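Local atomic coordinates of nitroreductase-like family protein (PDB entry 2I7H), a protein that belongs to the nitroreductase-like family of flavoproteins and binds flavin mononucleotide in pockets shared between its two subunits. Residues A[47-52]-A[106-111]; A[43-46]-A[51-54]. All blocks are in the same frame, centred on the assembly; numbering follows the deposited sequence. Where two conformers were deposited one is given.

Interaction 1: residues A[47-52]-A[106-111]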
# COMPACT_ATOMS: atom_id res chain seq x y z
N LYS A 47 11.97 -1.13 9.57
CA LYS A 47 13.35 -0.82 9.90
C LYS A 47 13.88 0.46 9.23
O LYS A 47 15.08 0.70 9.20
CB LYS A 47 14.27 -2.02 9.61
CG LYS A 47 13.95 -3.25 10.45
CD LYS A 47 14.29 -3.04 11.92
CE LYS A 47 14.31 -4.36 12.68
NZ LYS A 47 15.13 -4.27 13.91
N HIS A 48 12.96 1.28 8.71
CA HIS A 48 13.31 2.56 8.07
C HIS A 48 14.27 2.34 6.89
O HIS A 48 15.26 3.08 6.70
CB HIS A 48 13.86 3.55 9.13
CG HIS A 48 13.90 4.98 8.67
ND1 HIS A 48 12.76 5.75 8.54
CD2 HIS A 48 14.94 5.77 8.32
CE1 HIS A 48 13.11 6.96 8.12
NE2 HIS A 48 14.42 7.00 7.98
N ARG A 49 13.99 1.29 6.12
CA ARG A 49 14.80 0.96 4.93
C ARG A 49 14.47 1.87 3.75
O ARG A 49 15.25 1.94 2.80
CB ARG A 49 14.67 -0.51 4.51
CG ARG A 49 15.33 -1.48 5.45
CD ARG A 49 15.46 -2.86 4.82
NE ARG A 49 14.16 -3.53 4.68
CZ ARG A 49 13.61 -4.33 5.59
NH1 ARG A 49 12.43 -4.91 5.35
NH2 ARG A 49 14.25 -4.56 6.73
N GLU A 50 13.31 2.54 3.83
CA GLU A 50 12.84 3.46 2.79
C GLU A 50 13.11 2.90 1.37
O GLU A 50 13.85 3.51 0.60
CB GLU A 50 13.46 4.86 2.96
CG GLU A 50 13.04 5.58 4.23
CD GLU A 50 13.68 6.97 4.35
OE1 GLU A 50 14.91 7.07 4.62
OE2 GLU A 50 12.96 7.96 4.15
N PRO A 51 12.51 1.75 1.03
CA PRO A 51 12.94 1.00 -0.15
C PRO A 51 12.65 1.67 -1.50
O PRO A 51 13.16 1.23 -2.54
CB PRO A 51 12.13 -0.30 -0.03
CG PRO A 51 10.90 0.10 0.70
CD PRO A 51 11.40 1.05 1.73
N TRP A 52 11.83 2.71 -1.49
CA TRP A 52 11.28 3.25 -2.74
C TRP A 52 12.32 4.12 -3.47
O TRP A 52 13.12 4.81 -2.84
CB TRP A 52 10.00 4.05 -2.45
CG TRP A 52 10.15 4.92 -1.23
CD1 TRP A 52 10.88 6.11 -1.13
CD2 TRP A 52 9.60 4.69 0.08
NE1 TRP A 52 10.79 6.61 0.13
CE2 TRP A 52 10.03 5.76 0.91
CE3 TRP A 52 8.80 3.68 0.63
CZ2 TRP A 52 9.68 5.86 2.26
CZ3 TRP A 52 8.44 3.78 2.00
CH2 TRP A 52 8.89 4.87 2.79
N GLN A 106 12.82 -13.40 1.36
CA GLN A 106 11.37 -13.25 1.24
C GLN A 106 10.80 -12.18 2.16
O GLN A 106 10.14 -11.26 1.70
CB GLN A 106 10.75 -14.61 1.58
CG GLN A 106 9.26 -14.66 1.66
CD GLN A 106 8.76 -16.04 2.05
OE1 GLN A 106 9.32 -16.70 2.97
NE2 GLN A 106 7.74 -16.51 1.33
N ILE A 107 11.03 -12.31 3.45
CA ILE A 107 10.40 -11.43 4.43
C ILE A 107 10.80 -9.97 4.19
O ILE A 107 9.96 -9.08 4.17
CB ILE A 107 10.68 -11.93 5.89
CG1 ILE A 107 9.97 -13.29 6.14
CG2 ILE A 107 10.30 -10.83 6.94
CD1 ILE A 107 10.38 -14.04 7.52
N GLN A 108 12.08 -9.72 3.98
CA GLN A 108 12.56 -8.35 3.76
C GLN A 108 12.07 -7.80 2.44
O GLN A 108 11.76 -6.63 2.35
CB GLN A 108 14.09 -8.27 3.87
CG GLN A 108 14.63 -8.33 5.28
CD GLN A 108 14.88 -9.74 5.78
OE1 GLN A 108 14.49 -10.73 5.19
NE2 GLN A 108 15.59 -9.83 6.89
N ARG A 109 12.03 -8.63 1.41
CA ARG A 109 11.53 -8.18 0.10
C ARG A 109 10.03 -7.87 0.16
O ARG A 109 9.57 -6.90 -0.43
CB ARG A 109 11.86 -9.23 -0.99
CG ARG A 109 11.39 -8.92 -2.37
CD ARG A 109 9.85 -9.09 -2.61
NE ARG A 109 9.36 -10.40 -2.18
CZ ARG A 109 9.76 -11.54 -2.75
NH1 ARG A 109 10.63 -11.45 -3.75
NH2 ARG A 109 9.32 -12.72 -2.31
N ASP A 110 9.26 -8.75 0.80
CA ASP A 110 7.84 -8.55 0.98
C ASP A 110 7.56 -7.28 1.76
O ASP A 110 6.71 -6.50 1.38
CB ASP A 110 7.20 -9.77 1.69
CG ASP A 110 7.07 -10.98 0.77
OD1 ASP A 110 7.38 -10.89 -0.45
OD2 ASP A 110 6.72 -12.03 1.30
N GLU A 111 8.26 -7.11 2.88
CA GLU A 111 8.21 -5.85 3.65
C GLU A 111 8.53 -4.62 2.79
O GLU A 111 7.83 -3.63 2.84
CB GLU A 111 9.18 -5.90 4.85
CG GLU A 111 8.62 -6.63 6.03
CD GLU A 111 9.66 -7.00 7.10
OE1 GLU A 111 10.86 -6.77 6.93
OE2 GLU A 111 9.27 -7.59 8.11
O HOH W 1 13.18 -6.60 8.27
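R49 NH1 donates to E111 OE1 in a salt bridge 2.9 Å long, with an N-H...O angle of 163°. The acceptor lies essentially within the guanidinium plane, and OE1 receives the bond on its anti lone pair, the one turned away from OE2. A water ties the same two groups together a second time: R49 NH2 gives to its oxygen at 2.8 Å, and the water in turn donates to E111 OE1 at 2.7 Å. The guanidinium and carboxylate planes are only 21° apart. A third constraint on the cation comes from D112, one residue further along the helix, which forms a salt bridge with R49 NE; the bend at chi3 turns the guanidinium so that its NH1 faces E111.

In the fold, this joins the loop between helix 30-40 and strand 53-58 to the first turns of helix 106-129. E111 belongs to the FMN pocket, and its OE2 is hydrogen-bonded to S138 of the second subunit, so the carboxylate links the arginine-bearing loop to the dimer interface.

Van der Waals contact is slight. Q108 CG sits 3.7 Å above one guanidinium face, displaced toward the rim, while its amide plane is inclined 50° to the cation. E111 CB approaches R49 NH1 to 3.4 Å at the guanidinium edge.

Interaction 2: residues A[43-46]-A[51-54]; sequences APNH and PWNC. With FMN (flavin mononucleotide), chain J.
The amide of N45 lies against the benzo end of the W52 indole, crossing it at about a right angle, but turns its polar atoms to other partners. ND2 comes within 3.7 Å of W52 CH2, with the amide and ring planes 61° apart, yet its hydrogen bond goes back along its own segment to A43 O. That bond is 3.0 Å from N45 ND2 to A43 O and bent, with an N-H...O angle of 142°. OD1 instead accepts from the backbone N of E50. With chi1 at 61°, CG stands between the backbone N and the carbonyl carbon, which swings ND2 back toward A43 O.

The benzo end of W52 is wedged against the 43-46 segment: CZ3 touches A43 CB at 3.9 Å, and A43 O lies near the ring plane at the edge. P51 CD stands 3.8 Å above one indole face, offset toward the rim, and F119 of helix 106-129 stacks on the ring.

Away from the indole, the same loop lines the flavin site of this nitroreductase-like fold. N45 N donates to FMN O4' at 2.7 Å, P44 CB meets the ribityl O2', and H46 CD2 comes down on the isoalloxazine, 3.0 Å from FMN C4A.

Apolar contact thus joins the two segments, while internal and neighbouring backbone bonds fix the N45 amide, consistent with a loop held in shape to present its main-chain N-H to the ribityl chain.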
# COMPACT_ATOMS: atom_id res chain seq x y z
N ALA A 43 5.32 6.88 4.44
CA ALA A 43 4.69 5.57 4.41
C ALA A 43 5.34 4.72 5.48
O ALA A 43 6.52 4.92 5.80
CB ALA A 43 4.88 4.96 3.01
N PRO A 44 4.59 3.75 6.06
CA PRO A 44 5.26 2.81 6.97
C PRO A 44 6.32 2.04 6.19
O PRO A 44 6.14 1.73 5.00
CB PRO A 44 4.14 1.83 7.34
CG PRO A 44 3.21 1.90 6.17
CD PRO A 44 3.18 3.38 5.87
N ASN A 45 7.43 1.75 6.83
CA ASN A 45 8.47 0.98 6.19
C ASN A 45 9.33 0.34 7.23
O ASN A 45 9.90 1.03 8.09
CB ASN A 45 9.30 1.81 5.21
CG ASN A 45 10.02 2.96 5.85
OD1 ASN A 45 11.24 3.01 5.83
ND2 ASN A 45 9.26 3.95 6.37
N HIS A 46 9.44 -0.97 7.16
CA HIS A 46 10.05 -1.71 8.23
C HIS A 46 11.53 -1.35 8.33
O HIS A 46 12.22 -1.23 7.32
CB HIS A 46 9.81 -3.23 8.10
CG HIS A 46 9.98 -3.97 9.39
ND1 HIS A 46 10.92 -4.96 9.57
CD2 HIS A 46 9.38 -3.83 10.59
CE1 HIS A 46 10.87 -5.42 10.81
NE2 HIS A 46 9.93 -4.75 11.45
N PRO A 51 12.51 1.75 1.03
CA PRO A 51 12.94 1.00 -0.15
C PRO A 51 12.65 1.67 -1.50
O PRO A 51 13.16 1.23 -2.54
CB PRO A 51 12.13 -0.30 -0.03
CG PRO A 51 10.90 0.10 0.70
CD PRO A 51 11.40 1.05 1.73
N TRP A 52 11.83 2.71 -1.49
CA TRP A 52 11.28 3.25 -2.74
C TRP A 52 12.32 4.12 -3.47
O TRP A 52 13.12 4.81 -2.84
CB TRP A 52 10.00 4.05 -2.45
CG TRP A 52 10.15 4.92 -1.23
CD1 TRP A 52 10.88 6.11 -1.13
CD2 TRP A 52 9.60 4.69 0.08
NE1 TRP A 52 10.79 6.61 0.13
CE2 TRP A 52 10.03 5.76 0.91
CE3 TRP A 52 8.80 3.68 0.63
CZ2 TRP A 52 9.68 5.86 2.26
CZ3 TRP A 52 8.44 3.78 2.00
CH2 TRP A 52 8.89 4.87 2.79
N ASN A 53 12.28 4.08 -4.80
CA ASN A 53 13.10 4.94 -5.67
C ASN A 53 12.23 5.27 -6.86
O ASN A 53 11.28 4.56 -7.12
CB ASN A 53 14.32 4.18 -6.22
CG ASN A 53 15.27 3.74 -5.16
OD1 ASN A 53 16.27 4.39 -4.93
ND2 ASN A 53 14.98 2.62 -4.52
N CYS A 54 12.57 6.34 -7.58
CA CYS A 54 11.73 6.83 -8.68
C CYS A 54 12.51 7.29 -9.89
O CYS A 54 13.64 7.78 -9.76
CB CYS A 54 10.86 7.99 -8.20
SG CYS A 54 9.73 7.55 -6.84
N1 FMN J . 6.59 -3.04 13.10
C2 FMN J . 6.92 -3.98 14.08
O2 FMN J . 7.06 -3.66 15.26
N3 FMN J . 7.10 -5.31 13.73
C4 FMN J . 6.95 -5.69 12.40
O4 FMN J . 7.02 -6.88 12.11
C4A FMN J . 6.62 -4.75 11.43
N5 FMN J . 6.48 -5.15 10.11
C5A FMN J . 6.15 -4.23 9.14
C6 FMN J . 6.01 -4.70 7.85
C7 FMN J . 5.67 -3.89 6.79
C7M FMN J . 4.86 -4.63 5.78
C8 FMN J . 5.48 -2.53 7.04
C8M FMN J . 4.86 -1.65 5.99
C9 FMN J . 5.62 -2.04 8.35
C9A FMN J . 5.95 -2.89 9.44
N10 FMN J . 6.12 -2.44 10.77
C10 FMN J . 6.42 -3.40 11.77
C1' FMN J . 7.09 -1.30 10.91
C2' FMN J . 6.51 0.10 10.89
O2' FMN J . 5.41 0.19 9.99
C3' FMN J . 7.64 1.04 10.47
O3' FMN J . 8.75 0.93 11.34
C4' FMN J . 7.23 2.48 10.45
O4' FMN J . 7.61 3.07 9.23
C5' FMN J . 7.94 3.22 11.57
O5' FMN J . 7.70 4.59 11.39
P FMN J . 6.18 5.15 11.37
O1P FMN J . 5.23 4.15 10.75
O2P FMN J . 6.21 6.41 10.50
O3P FMN J . 5.77 5.43 12.83

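Interactions 1 and 2 use the same loop between helix 30-40 and strand 53-58, and their ranges overlap at P51 and W52, which make contact only in interaction 2; their centres lie about 7 Å apart. Interaction 2 is a buried contact in which all five touching residues are enclosed, joined by apolar and van der Waals packing. Interaction 1 is only partly buried, its R49 and Q108 partly exposed, and relies on charge and a bridging water. The buried areas are similar, 149 and 144 Å². A probable hydrogen bond from E50 N to N45 OD1 ties the two. Both border the second subunit and include FMN-pocket residues: E111 in interaction 1, P44, N45 and H46 in interaction 2.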